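Local coordinates for HD domain protein (Enterococcus faecalis, PDB 4LRL) that probably hydrolyses deoxynucleoside triphosphates, dGTP among them, as an HD-domain triphosphohydrolase whose activity is set by nucleotides bound at allosteric sites, at residues P352-N360 with E440-L449; V271-L282 with L343-L353. One frame throughout, in Å; residues are numbered along the deposited sequence.

Followed from the N terminus, past the helices of the HD domain, the chain reaches helix 270-291, and contact 2 closes when helix 338-348 and the loop after it return to pack on 271-282, sixty residues later. Pro-352 and Leu-353 then pass directly into strand 354-357, where contact 1 opens; it closes 79 intervening residues further on, when 440-449 comes back alongside. The two loops thus run in series, sharing Pro-352 and Leu-353. Tyr-443 of contact 1 rests on Gly-274 of contact 2, and Glu-447 forms a salt bridge with Arg-346, so helix pair and sheet are joined to each other; both contacts also touch one dGTP.

Contact 1: P352-N360 with E440-L449; sequences PLKSATFTN and ERFYFPKEML. With DGT (2'-deoxyguanosine-5'-triphosphate), chain R.
Antiparallel pairing joins strand 354-357 to strand 441-444, at one side of a small three-stranded sheet in which 441-444 is the central strand. Lys-354 with Phe-444 and Ala-356 with Phe-442 are hydrogen-bonded pairs, each tied by two backbone bonds; the straightest runs from Phe-442 N to Ala-356 O (2.9 Å, 173° at the hydrogen). Phe-358 N extends the ladder to Glu-440 O, and water 2 bridges Phe-358 O and Glu-440 N beyond it. The non-hydrogen-bonded pairs put Ser-355, Thr-357, Arg-441 and Tyr-443 on one face. There Ser-355 CB lies over the Tyr-443 ring, 3.5 Å from its centroid in a CH-pi contact, while the ring's hydroxyl bonds to Pro-270 O. With chi1 at 66°, Ser-355 turns OG toward Arg-441 and receives a bond from NH1 (3.0 Å), although OG stands 25° out of the guanidinium plane. Thr-357 CG2 covers the centre of that same guanidinium, 3.5 Å from NH2. At the far end Glu-440 CB sits over a face of the Phe-358 ring, whose edge faces the backbone of Arg-441 and Phe-442. On the opposite face, with Ala-356 and Phe-442, the Phe-444 ring lies alongside the Lys-354 chain, with CE1 3.7 Å from Lys-354 CB and CE2 near Ala-356 CB. A bend at chi2 then carries the lysine off toward the nucleotide. Its NZ bonds to O1B of dGTP at 2.7 Å, and Lys-446 NZ reaches O2G at 3.3 Å, two positive groups that probably balance the triphosphate's charge; Lys-38 and Arg-68 of the second subunit also bind the nucleotide. From each side of the antiparallel pair, then, a lysine reaches the triphosphate, Lys-354 and Lys-446 just past 441-444, in a dGTP site that a second subunit completes.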
loop_
_atom_site.group_PDB
_atom_site.type_symbol
_atom_site.label_atom_id
_atom_site.label_comp_id
_atom_site.label_asym_id
_atom_site.label_seq_id
_atom_site.Cartn_x
_atom_site.Cartn_y
_atom_site.Cartn_z
ATOM N N PRO C 352 7.171 22.793 21.787
ATOM C CA PRO C 352 8.466 22.166 22.019
ATOM C C PRO C 352 9.566 23.214 22.079
ATOM O O PRO C 352 9.403 24.319 21.545
ATOM C CB PRO C 352 8.655 21.247 20.807
ATOM C CG PRO C 352 7.444 21.491 19.891
ATOM C CD PRO C 352 6.739 22.701 20.384
ATOM N N LEU C 353 10.654 22.877 22.768
ATOM C CA LEU C 353 11.879 23.649 22.663
ATOM C C LEU C 353 12.438 23.470 21.250
ATOM O O LEU C 353 12.339 22.387 20.671
ATOM C CB LEU C 353 12.902 23.178 23.697
ATOM C CG LEU C 353 12.642 23.443 25.184
ATOM C CD1 LEU C 353 13.869 23.058 25.996
ATOM C CD2 LEU C 353 12.290 24.900 25.474
ATOM N N LYS C 354 13.005 24.537 20.698
ATOM C CA LYS C 354 13.711 24.491 19.426
ATOM C C LYS C 354 15.138 24.011 19.701
ATOM O O LYS C 354 15.575 24.011 20.851
ATOM C CB LYS C 354 13.699 25.889 18.803
ATOM C CG LYS C 354 14.004 25.970 17.315
ATOM C CD LYS C 354 12.843 25.494 16.423
ATOM C CE LYS C 354 13.296 25.437 14.953
ATOM N NZ LYS C 354 12.250 24.960 13.982
ATOM N N SER C 355 15.860 23.596 18.662
ATOM C CA SER C 355 17.234 23.112 18.820
ATOM C C SER C 355 18.151 23.420 17.640
ATOM O O SER C 355 17.703 23.654 16.519
ATOM C CB SER C 355 17.263 21.607 19.075
ATOM O OG SER C 355 16.799 20.893 17.939
ATOM N N ALA C 356 19.451 23.399 17.916
ATOM C CA ALA C 356 20.471 23.549 16.892
ATOM C C ALA C 356 21.517 22.470 17.120
ATOM O O ALA C 356 21.846 22.147 18.257
ATOM C CB ALA C 356 21.107 24.946 16.963
ATOM N N THR C 357 22.033 21.902 16.040
ATOM C CA THR C 357 23.100 20.907 16.160
ATOM C C THR C 357 24.435 21.567 16.475
ATOM O O THR C 357 24.619 22.763 16.234
ATOM C CB THR C 357 23.274 20.117 14.865
ATOM O OG1 THR C 357 23.494 21.034 13.789
ATOM C CG2 THR C 357 22.045 19.289 14.584
ATOM N N PHE C 358 25.347 20.782 17.034
ATOM C CA PHE C 358 26.752 21.161 17.147
ATOM C C PHE C 358 27.553 19.866 17.118
ATOM O O PHE C 358 27.016 18.809 17.438
ATOM C CB PHE C 358 27.029 22.007 18.405
ATOM C CG PHE C 358 26.805 21.282 19.694
ATOM C CD1 PHE C 358 27.854 20.627 20.329
ATOM C CD2 PHE C 358 25.547 21.260 20.284
ATOM C CE1 PHE C 358 27.646 19.953 21.529
ATOM C CE2 PHE C 358 25.330 20.587 21.483
ATOM C CZ PHE C 358 26.383 19.937 22.109
ATOM N N THR C 359 28.813 19.926 16.705
ATOM C CA THR C 359 29.553 18.680 16.463
ATOM C C THR C 359 30.448 18.243 17.621
ATOM O O THR C 359 30.602 17.043 17.877
ATOM C CB THR C 359 30.348 18.692 15.122
ATOM O OG1 THR C 359 30.812 20.017 14.840
ATOM C CG2 THR C 359 29.464 18.214 13.966
ATOM N N ASN C 360 31.012 19.216 18.329
ATOM C CA ASN C 360 31.927 18.928 19.417
ATOM C C ASN C 360 31.558 19.731 20.658
ATOM O O ASN C 360 31.523 20.965 20.629
ATOM C CB ASN C 360 33.367 19.206 18.974
ATOM C CG ASN C 360 34.377 19.068 20.101
ATOM O OD1 ASN C 360 34.072 18.552 21.180
ATOM N ND2 ASN C 360 35.599 19.527 19.849
ATOM N N GLU C 440 24.399 15.837 18.265
ATOM C CA GLU C 440 24.428 16.597 19.506
ATOM C C GLU C 440 23.539 17.808 19.277
ATOM O O GLU C 440 23.741 18.563 18.322
ATOM C CB GLU C 440 25.849 17.076 19.867
ATOM C CG GLU C 440 26.886 15.999 20.177
ATOM C CD GLU C 440 26.648 15.283 21.497
ATOM O OE1 GLU C 440 26.177 15.927 22.464
ATOM O OE2 GLU C 440 26.946 14.069 21.565
ATOM N N ARG C 441 22.559 17.992 20.149
ATOM C CA ARG C 441 21.689 19.160 20.050
ATOM C C ARG C 441 21.650 20.039 21.293
ATOM O O ARG C 441 21.750 19.557 22.427
ATOM C CB ARG C 441 20.278 18.749 19.646
ATOM C CG ARG C 441 20.143 18.554 18.159
ATOM C CD ARG C 441 18.782 17.998 17.749
ATOM N NE ARG C 441 18.827 17.678 16.330
ATOM C CZ ARG C 441 18.633 18.559 15.356
ATOM N NH1 ARG C 441 18.349 19.827 15.637
ATOM N NH2 ARG C 441 18.722 18.166 14.097
ATOM N N PHE C 442 21.499 21.337 21.052
ATOM C CA PHE C 442 21.261 22.315 22.096
ATOM C C PHE C 442 19.831 22.842 21.963
ATOM O O PHE C 442 19.419 23.317 20.898
ATOM C CB PHE C 442 22.291 23.443 21.994
ATOM C CG PHE C 442 22.039 24.578 22.933
ATOM C CD1 PHE C 442 22.066 24.377 24.315
ATOM C CD2 PHE C 442 21.783 25.852 22.441
ATOM C CE1 PHE C 442 21.832 25.431 25.199
ATOM C CE2 PHE C 442 21.559 26.929 23.314
ATOM C CZ PHE C 442 21.582 26.718 24.699
ATOM N N TYR C 443 19.068 22.743 23.042
ATOM C CA TYR C 443 17.657 23.055 22.985
ATOM C C TYR C 443 17.407 24.387 23.653
ATOM O O TYR C 443 18.035 24.703 24.649
ATOM C CB TYR C 443 16.832 21.938 23.637
ATOM C CG TYR C 443 16.602 20.758 22.722
ATOM C CD1 TYR C 443 17.494 19.682 22.687
ATOM C CD2 TYR C 443 15.499 20.726 21.878
ATOM C CE1 TYR C 443 17.273 18.585 21.823
ATOM C CE2 TYR C 443 15.277 19.655 21.014
ATOM C CZ TYR C 443 16.165 18.592 20.989
ATOM O OH TYR C 443 15.914 17.548 20.124
ATOM N N PHE C 444 16.481 25.166 23.100
ATOM C CA PHE C 444 16.202 26.517 23.606
ATOM C C PHE C 444 14.785 26.926 23.238
ATOM O O PHE C 444 14.201 26.352 22.304
ATOM C CB PHE C 444 17.203 27.530 23.037
ATOM C CG PHE C 444 17.367 27.457 21.543
ATOM C CD1 PHE C 444 16.515 28.173 20.695
ATOM C CD2 PHE C 444 18.374 26.674 20.979
ATOM C CE1 PHE C 444 16.668 28.111 19.301
ATOM C CE2 PHE C 444 18.534 26.600 19.591
ATOM C CZ PHE C 444 17.678 27.321 18.751
ATOM N N PRO C 445 14.219 27.915 23.965
ATOM C CA PRO C 445 12.870 28.356 23.607
ATOM C C PRO C 445 12.848 28.935 22.208
ATOM O O PRO C 445 13.749 29.685 21.834
ATOM C CB PRO C 445 12.556 29.435 24.650
ATOM C CG PRO C 445 13.465 29.113 25.798
ATOM C CD PRO C 445 14.724 28.640 25.147
ATOM N N LYS C 446 11.836 28.547 21.444
ATOM C CA LYS C 446 11.580 29.104 20.121
ATOM C C LYS C 446 11.570 30.637 20.138
ATOM O O LYS C 446 12.114 31.277 19.230
ATOM C CB LYS C 446 10.252 28.571 19.560
ATOM C CG LYS C 446 10.011 28.931 18.099
ATOM C CD LYS C 446 8.742 28.292 17.518
ATOM C CE LYS C 446 8.389 28.943 16.179
ATOM N NZ LYS C 446 7.500 28.109 15.313
ATOM N N GLU C 447 10.969 31.220 21.174
ATOM C CA GLU C 447 10.832 32.681 21.242
ATOM C C GLU C 447 12.163 33.443 21.256
ATOM O O GLU C 447 12.180 34.660 21.067
ATOM C CB GLU C 447 9.860 33.157 22.347
ATOM C CG GLU C 447 9.872 32.407 23.671
ATOM C CD GLU C 447 9.032 31.133 23.656
ATOM O OE1 GLU C 447 7.919 31.141 24.225
ATOM O OE2 GLU C 447 9.491 30.124 23.083
ATOM N N MET C 448 13.270 32.719 21.433
ATOM C CA MET C 448 14.606 33.305 21.327
ATOM C C MET C 448 14.918 33.744 19.901
ATOM O O MET C 448 15.721 34.654 19.694
ATOM C CB MET C 448 15.688 32.325 21.796
ATOM C CG MET C 448 15.719 32.042 23.297
ATOM S SD MET C 448 15.835 33.494 24.368
ATOM C CE MET C 448 17.418 34.183 23.892
ATOM N N LEU C 449 14.283 33.092 18.927
ATOM C CA LEU C 449 14.553 33.339 17.514
ATOM C C LEU C 449 13.613 34.344 16.850
ATOM O O LEU C 449 14.077 35.276 16.198
ATOM C CB LEU C 449 14.560 32.024 16.727
ATOM C CG LEU C 449 15.727 31.064 16.977
ATOM C CD1 LEU C 449 15.529 29.789 16.166
ATOM C CD2 LEU C 449 17.077 31.699 16.653
HETATM P PG DGT R . 8.193 25.758 12.245
HETATM O O1G DGT R . 8.590 25.183 10.896
HETATM O O2G DGT R . 8.988 26.997 12.635
HETATM O O3G DGT R . 6.692 25.875 12.456
HETATM O O3B DGT R . 8.631 24.689 13.377
HETATM P PB DGT R . 9.033 23.177 13.046
HETATM O O1B DGT R . 10.521 23.027 13.225
HETATM O O2B DGT R . 8.380 22.742 11.758
HETATM O O3A DGT R . 8.326 22.389 14.249
HETATM P PA DGT R . 6.753 22.108 14.396
HETATM O O1A DGT R . 6.435 22.283 15.854
HETATM O O2A DGT R . 5.912 22.819 13.387
HETATM O "O5'" DGT R . 6.655 20.524 14.108
HETATM C "C5'" DGT R . 7.276 19.886 12.997
HETATM C "C4'" DGT R . 6.294 18.933 12.320
HETATM O "O4'" DGT R . 5.510 18.167 13.250
HETATM C "C3'" DGT R . 5.258 19.705 11.518
HETATM O "O3'" DGT R . 5.783 20.202 10.273
HETATM C "C2'" DGT R . 4.120 18.700 11.386
HETATM C "C1'" DGT R . 4.277 17.801 12.614
HETATM N N9 DGT R . 3.141 17.940 13.559
HETATM C C8 DGT R . 2.404 16.917 14.038
HETATM N N7 DGT R . 1.435 17.346 14.892
HETATM C C5 DGT R . 1.554 18.684 14.969
HETATM C C6 DGT R . 0.847 19.790 15.675
HETATM O O6 DGT R . -0.113 19.599 16.447
HETATM N N1 DGT R . 1.273 21.032 15.488
HETATM C C2 DGT R . 2.293 21.334 14.676
HETATM N N2 DGT R . 2.628 22.634 14.562
HETATM N N3 DGT R . 2.998 20.390 13.994
HETATM C C4 DGT R . 2.674 19.068 14.093
HETATM O O HOH W 1 9.640 26.870 22.434
HETATM O O HOH W 2 25.225 17.035 15.759
#

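Contact 2: V271-L282 with L343-L353; sequences VSRGMEVILDHL and LAKRFLMRKPL. With DGT (2'-deoxyguanosine-5'-triphosphate), chain R.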
loop_
_atom_site.group_PDB
_atom_site.type_symbol
_atom_site.label_atom_id
_atom_site.label_comp_id
_atom_site.label_asym_id
_atom_site.label_seq_id
_atom_site.Cartn_x
_atom_site.Cartn_y
_atom_site.Cartn_z
ATOM N N VAL C 271 11.912 17.568 16.895
ATOM C CA VAL C 271 10.722 18.157 17.495
ATOM C C VAL C 271 10.201 17.229 18.599
ATOM O O VAL C 271 9.871 17.684 19.690
ATOM C CB VAL C 271 9.658 18.491 16.443
ATOM C CG1 VAL C 271 8.382 18.963 17.092
ATOM C CG2 VAL C 271 10.187 19.550 15.483
ATOM N N SER C 272 10.187 15.927 18.336
ATOM C CA SER C 272 9.783 14.952 19.353
ATOM C C SER C 272 10.692 15.020 20.566
ATOM O O SER C 272 10.221 14.962 21.709
ATOM C CB SER C 272 9.804 13.535 18.786
ATOM O OG SER C 272 9.068 13.501 17.586
ATOM N N ARG C 273 11.992 15.125 20.315
ATOM C CA ARG C 273 12.952 15.258 21.390
ATOM C C ARG C 273 12.814 16.591 22.146
ATOM O O ARG C 273 13.102 16.658 23.345
ATOM C CB ARG C 273 14.365 15.053 20.870
ATOM C CG ARG C 273 14.666 13.605 20.484
ATOM C CD ARG C 273 16.155 13.412 20.458
ATOM N NE ARG C 273 16.716 13.746 19.161
ATOM C CZ ARG C 273 17.962 14.163 18.955
ATOM N NH1 ARG C 273 18.807 14.332 19.969
ATOM N NH2 ARG C 273 18.356 14.427 17.717
ATOM N N GLY C 274 12.359 17.631 21.449
ATOM C CA GLY C 274 12.002 18.902 22.074
ATOM C C GLY C 274 10.902 18.772 23.113
ATOM O O GLY C 274 10.963 19.396 24.175
ATOM N N MET C 275 9.895 17.953 22.819
ATOM C CA MET C 275 8.796 17.738 23.759
ATOM C C MET C 275 9.252 16.887 24.948
ATOM O O MET C 275 8.810 17.087 26.087
ATOM C CB MET C 275 7.601 17.100 23.049
ATOM C CG MET C 275 6.891 18.041 22.080
ATOM S SD MET C 275 6.137 19.446 22.931
ATOM C CE MET C 275 4.761 18.652 23.762
ATOM N N GLU C 276 10.143 15.940 24.675
ATOM C CA GLU C 276 10.696 15.088 25.705
ATOM C C GLU C 276 11.523 15.903 26.704
ATOM O O GLU C 276 11.443 15.671 27.916
ATOM C CB GLU C 276 11.529 13.979 25.070
ATOM C CG GLU C 276 11.880 12.857 26.018
ATOM C CD GLU C 276 13.104 13.161 26.884
ATOM O OE1 GLU C 276 13.179 12.616 28.013
ATOM O OE2 GLU C 276 13.991 13.933 26.440
ATOM N N VAL C 277 12.302 16.859 26.201
ATOM C CA VAL C 277 13.055 17.761 27.063
ATOM C C VAL C 277 12.122 18.524 28.004
ATOM O O VAL C 277 12.422 18.657 29.186
ATOM C CB VAL C 277 13.984 18.736 26.260
ATOM C CG1 VAL C 277 14.514 19.840 27.157
ATOM C CG2 VAL C 277 15.161 17.981 25.640
ATOM N N ILE C 278 10.985 18.998 27.493
ATOM C CA ILE C 278 10.012 19.706 28.323
ATOM C C ILE C 278 9.402 18.786 29.384
ATOM O O ILE C 278 9.300 19.159 30.553
ATOM C CB ILE C 278 8.930 20.395 27.465
ATOM C CG1 ILE C 278 9.460 21.743 26.984
ATOM C CG2 ILE C 278 7.620 20.604 28.259
ATOM C CD1 ILE C 278 8.955 22.110 25.644
ATOM N N LEU C 279 9.019 17.583 28.976
ATOM C CA LEU C 279 8.537 16.582 29.912
ATOM C C LEU C 279 9.584 16.281 31.005
ATOM O O LEU C 279 9.245 16.191 32.187
ATOM C CB LEU C 279 8.163 15.302 29.166
ATOM C CG LEU C 279 7.749 14.057 29.957
ATOM C CD1 LEU C 279 6.446 14.291 30.720
ATOM C CD2 LEU C 279 7.598 12.882 28.998
ATOM N N ASP C 280 10.844 16.135 30.600
ATOM C CA ASP C 280 11.923 15.797 31.527
ATOM C C ASP C 280 12.019 16.862 32.610
ATOM O O ASP C 280 12.017 16.558 33.803
ATOM C CB ASP C 280 13.255 15.638 30.771
ATOM C CG ASP C 280 14.430 15.301 31.691
ATOM O OD1 ASP C 280 14.878 14.142 31.686
ATOM O OD2 ASP C 280 14.924 16.187 32.420
ATOM N N HIS C 281 12.073 18.115 32.179
ATOM C CA HIS C 281 12.279 19.230 33.087
ATOM C C HIS C 281 11.047 19.507 33.939
ATOM O O HIS C 281 11.160 19.912 35.102
ATOM C CB HIS C 281 12.685 20.459 32.291
ATOM C CG HIS C 281 14.051 20.359 31.690
ATOM N ND1 HIS C 281 14.545 21.295 30.808
ATOM C CD2 HIS C 281 15.032 19.435 31.851
ATOM C CE1 HIS C 281 15.779 20.963 30.467
ATOM N NE2 HIS C 281 16.097 19.837 31.083
ATOM N N LEU C 282 9.876 19.277 33.348
ATOM C CA LEU C 282 8.599 19.355 34.049
ATOM C C LEU C 282 8.538 18.392 35.229
ATOM O O LEU C 282 8.162 18.776 36.329
ATOM C CB LEU C 282 7.457 19.061 33.074
ATOM C CG LEU C 282 6.034 18.866 33.599
ATOM C CD1 LEU C 282 5.554 20.114 34.299
ATOM C CD2 LEU C 282 5.100 18.471 32.434
ATOM N N LEU C 343 5.793 24.929 32.063
ATOM C CA LEU C 343 6.254 23.662 31.472
ATOM C C LEU C 343 5.077 22.706 31.279
ATOM O O LEU C 343 4.956 22.043 30.248
ATOM C CB LEU C 343 7.347 22.999 32.325
ATOM C CG LEU C 343 8.717 23.679 32.442
ATOM C CD1 LEU C 343 9.637 22.933 33.423
ATOM C CD2 LEU C 343 9.402 23.825 31.087
ATOM N N ALA C 344 4.200 22.658 32.277
ATOM C CA ALA C 344 2.984 21.871 32.175
ATOM C C ALA C 344 2.160 22.330 30.969
ATOM O O ALA C 344 1.685 21.494 30.200
ATOM C CB ALA C 344 2.180 21.961 33.453
ATOM N N LYS C 345 2.021 23.647 30.801
ATOM C CA LYS C 345 1.303 24.207 29.655
ATOM C C LYS C 345 2.015 23.843 28.341
ATOM O O LYS C 345 1.366 23.437 27.366
ATOM C CB LYS C 345 1.109 25.727 29.789
ATOM C CG LYS C 345 0.148 26.302 28.758
ATOM C CD LYS C 345 -0.460 27.643 29.188
ATOM C CE LYS C 345 -1.774 27.919 28.420
ATOM N NZ LYS C 345 -2.508 29.171 28.839
ATOM N N ARG C 346 3.344 23.950 28.332
ATOM C CA ARG C 346 4.123 23.654 27.120
ATOM C C ARG C 346 3.979 22.213 26.657
ATOM O O ARG C 346 3.969 21.956 25.454
ATOM C CB ARG C 346 5.595 24.058 27.275
ATOM C CG ARG C 346 5.760 25.571 27.398
ATOM C CD ARG C 346 7.173 26.005 27.788
ATOM N NE ARG C 346 7.837 26.635 26.654
ATOM C CZ ARG C 346 8.042 27.938 26.522
ATOM N NH1 ARG C 346 7.659 28.783 27.469
ATOM N NH2 ARG C 346 8.654 28.398 25.445
ATOM N N PHE C 347 3.839 21.290 27.610
ATOM C CA PHE C 347 3.624 19.879 27.295
ATOM C C PHE C 347 2.198 19.543 26.880
ATOM O O PHE C 347 1.988 18.754 25.960
ATOM C CB PHE C 347 4.033 18.962 28.454
ATOM C CG PHE C 347 4.087 17.509 28.068
ATOM C CD1 PHE C 347 5.212 16.986 27.440
ATOM C CD2 PHE C 347 2.999 16.664 28.311
ATOM C CE1 PHE C 347 5.259 15.638 27.070
ATOM C CE2 PHE C 347 3.035 15.311 27.946
ATOM C CZ PHE C 347 4.158 14.799 27.325
ATOM N N LEU C 348 1.214 20.117 27.561
ATOM C CA LEU C 348 -0.177 19.873 27.186
ATOM C C LEU C 348 -0.556 20.545 25.871
ATOM O O LEU C 348 -1.324 19.985 25.093
ATOM C CB LEU C 348 -1.129 20.306 28.301
ATOM C CG LEU C 348 -1.051 19.488 29.595
ATOM C CD1 LEU C 348 -1.725 20.264 30.729
ATOM C CD2 LEU C 348 -1.641 18.069 29.442
ATOM N N MET C 349 -0.000 21.732 25.633
ATOM C CA MET C 349 -0.372 22.580 24.485
ATOM C C MET C 349 0.578 22.464 23.268
ATOM O O MET C 349 0.372 23.139 22.250
ATOM C CB MET C 349 -0.492 24.059 24.923
ATOM C CG MET C 349 -1.487 24.355 26.064
ATOM S SD MET C 349 -2.933 23.287 26.036
ATOM C CE MET C 349 -3.849 23.833 27.484
ATOM N N ARG C 350 1.605 21.610 23.391
ATOM C CA ARG C 350 2.616 21.367 22.351
ATOM C C ARG C 350 3.430 22.614 22.007
ATOM O O ARG C 350 3.209 23.256 20.979
ATOM C CB ARG C 350 2.003 20.721 21.089
ATOM C CG ARG C 350 3.038 20.181 20.092
ATOM C CD ARG C 350 2.411 19.775 18.766
ATOM N NE ARG C 350 3.369 19.208 17.807
ATOM C CZ ARG C 350 4.265 19.905 17.099
ATOM N NH1 ARG C 350 5.072 19.277 16.258
ATOM N NH2 ARG C 350 4.386 21.222 17.241
ATOM N N LYS C 351 4.372 22.949 22.884
ATOM C CA LYS C 351 5.284 24.069 22.657
ATOM C C LYS C 351 6.688 23.532 22.801
ATOM O O LYS C 351 7.329 23.766 23.823
ATOM C CB LYS C 351 5.085 25.201 23.675
ATOM C CG LYS C 351 3.655 25.654 23.899
ATOM C CD LYS C 351 3.114 26.384 22.714
ATOM C CE LYS C 351 1.760 27.013 23.041
ATOM N NZ LYS C 351 1.087 27.447 21.791
ATOM N N PRO C 352 7.171 22.793 21.787
ATOM C CA PRO C 352 8.466 22.166 22.019
ATOM C C PRO C 352 9.566 23.214 22.079
ATOM O O PRO C 352 9.403 24.319 21.545
ATOM C CB PRO C 352 8.655 21.247 20.807
ATOM C CG PRO C 352 7.444 21.491 19.891
ATOM C CD PRO C 352 6.739 22.701 20.384
ATOM N N LEU C 353 10.654 22.877 22.768
ATOM C CA LEU C 353 11.879 23.649 22.663
ATOM C C LEU C 353 12.438 23.470 21.250
ATOM O O LEU C 353 12.339 22.387 20.671
ATOM C CB LEU C 353 12.902 23.178 23.697
ATOM C CG LEU C 353 12.642 23.443 25.184
ATOM C CD1 LEU C 353 13.869 23.058 25.996
ATOM C CD2 LEU C 353 12.290 24.900 25.474
HETATM P PG DGT R . 8.193 25.758 12.245
HETATM O O1G DGT R . 8.590 25.183 10.896
HETATM O O2G DGT R . 8.988 26.997 12.635
HETATM O O3G DGT R . 6.692 25.875 12.456
HETATM O O3B DGT R . 8.631 24.689 13.377
HETATM P PB DGT R . 9.033 23.177 13.046
HETATM O O1B DGT R . 10.521 23.027 13.225
HETATM O O2B DGT R . 8.380 22.742 11.758
HETATM O O3A DGT R . 8.326 22.389 14.249
HETATM P PA DGT R . 6.753 22.108 14.396
HETATM O O1A DGT R . 6.435 22.283 15.854
HETATM O O2A DGT R . 5.912 22.819 13.387
HETATM O "O5'" DGT R . 6.655 20.524 14.108
HETATM C "C5'" DGT R . 7.276 19.886 12.997
HETATM C "C4'" DGT R . 6.294 18.933 12.320
HETATM O "O4'" DGT R . 5.510 18.167 13.250
HETATM C "C3'" DGT R . 5.258 19.705 11.518
HETATM O "O3'" DGT R . 5.783 20.202 10.273
HETATM C "C2'" DGT R . 4.120 18.700 11.386
HETATM C "C1'" DGT R . 4.277 17.801 12.614
HETATM N N9 DGT R . 3.141 17.940 13.559
HETATM C C8 DGT R . 2.404 16.917 14.038
HETATM N N7 DGT R . 1.435 17.346 14.892
HETATM C C5 DGT R . 1.554 18.684 14.969
HETATM C C6 DGT R . 0.847 19.790 15.675
HETATM O O6 DGT R . -0.113 19.599 16.447
HETATM N N1 DGT R . 1.273 21.032 15.488
HETATM C C2 DGT R . 2.293 21.334 14.676
HETATM N N2 DGT R . 2.628 22.634 14.562
HETATM N N3 DGT R . 2.998 20.390 13.994
HETATM C C4 DGT R . 2.674 19.068 14.093
#
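Phe-347 packs as a knob into a hole formed by Met-275, Ile-278, Leu-279 and Leu-282, the centre of a near-antiparallel helix pair in the HD-associated region. The segment axes approach to 9.2 Å at 147°. A chi1 of -168° directs the Phe-347 ring in among these four side chains: Leu-279 CD1 covers one face in a CH-pi contact, Met-275 O lies at the edge in the ring plane, and CE1 comes within 3.6 Å of Leu-279 CB. Met-275 curls back through two bends, at chi2 and chi3, which bring its CE to 3.5 Å from Phe-347 O and its SD over the Pro-352 ring. Ile-278 divides its branches: CG2 meets Leu-343 O and Phe-347 CB, whereas CD1 is directed at the loop, beside Leu-353 N and CG. Val-277 CG1 meets Leu-353 CD1 at 3.5 Å. Further along, Leu-282 CD1 presses on Leu-343 CB and Ala-344. Gly-274, lacking a side chain, lets the backbone of Leu-353 and CB of the Pro-352 ring come close to the helix.

Beyond the helix, Arg-350 adopts a positive phi and stretches an extended side chain into the dGTP site. One face of its guanidinium lies against the guanine, with N3 3.2 Å above the plane, offset toward the rim; NE is held by Phe-78 O, and Val-271 CG1 lies 3.4 Å from Arg-350 NH1. Both terminal nitrogens of Arg-350 grip the nucleotide: NH1 donates to O5' at 2.9 Å and weakly to the alpha-phosphate oxygen O1A, and NH2 donates to O1A at 2.7 Å, nearly straight at 167°.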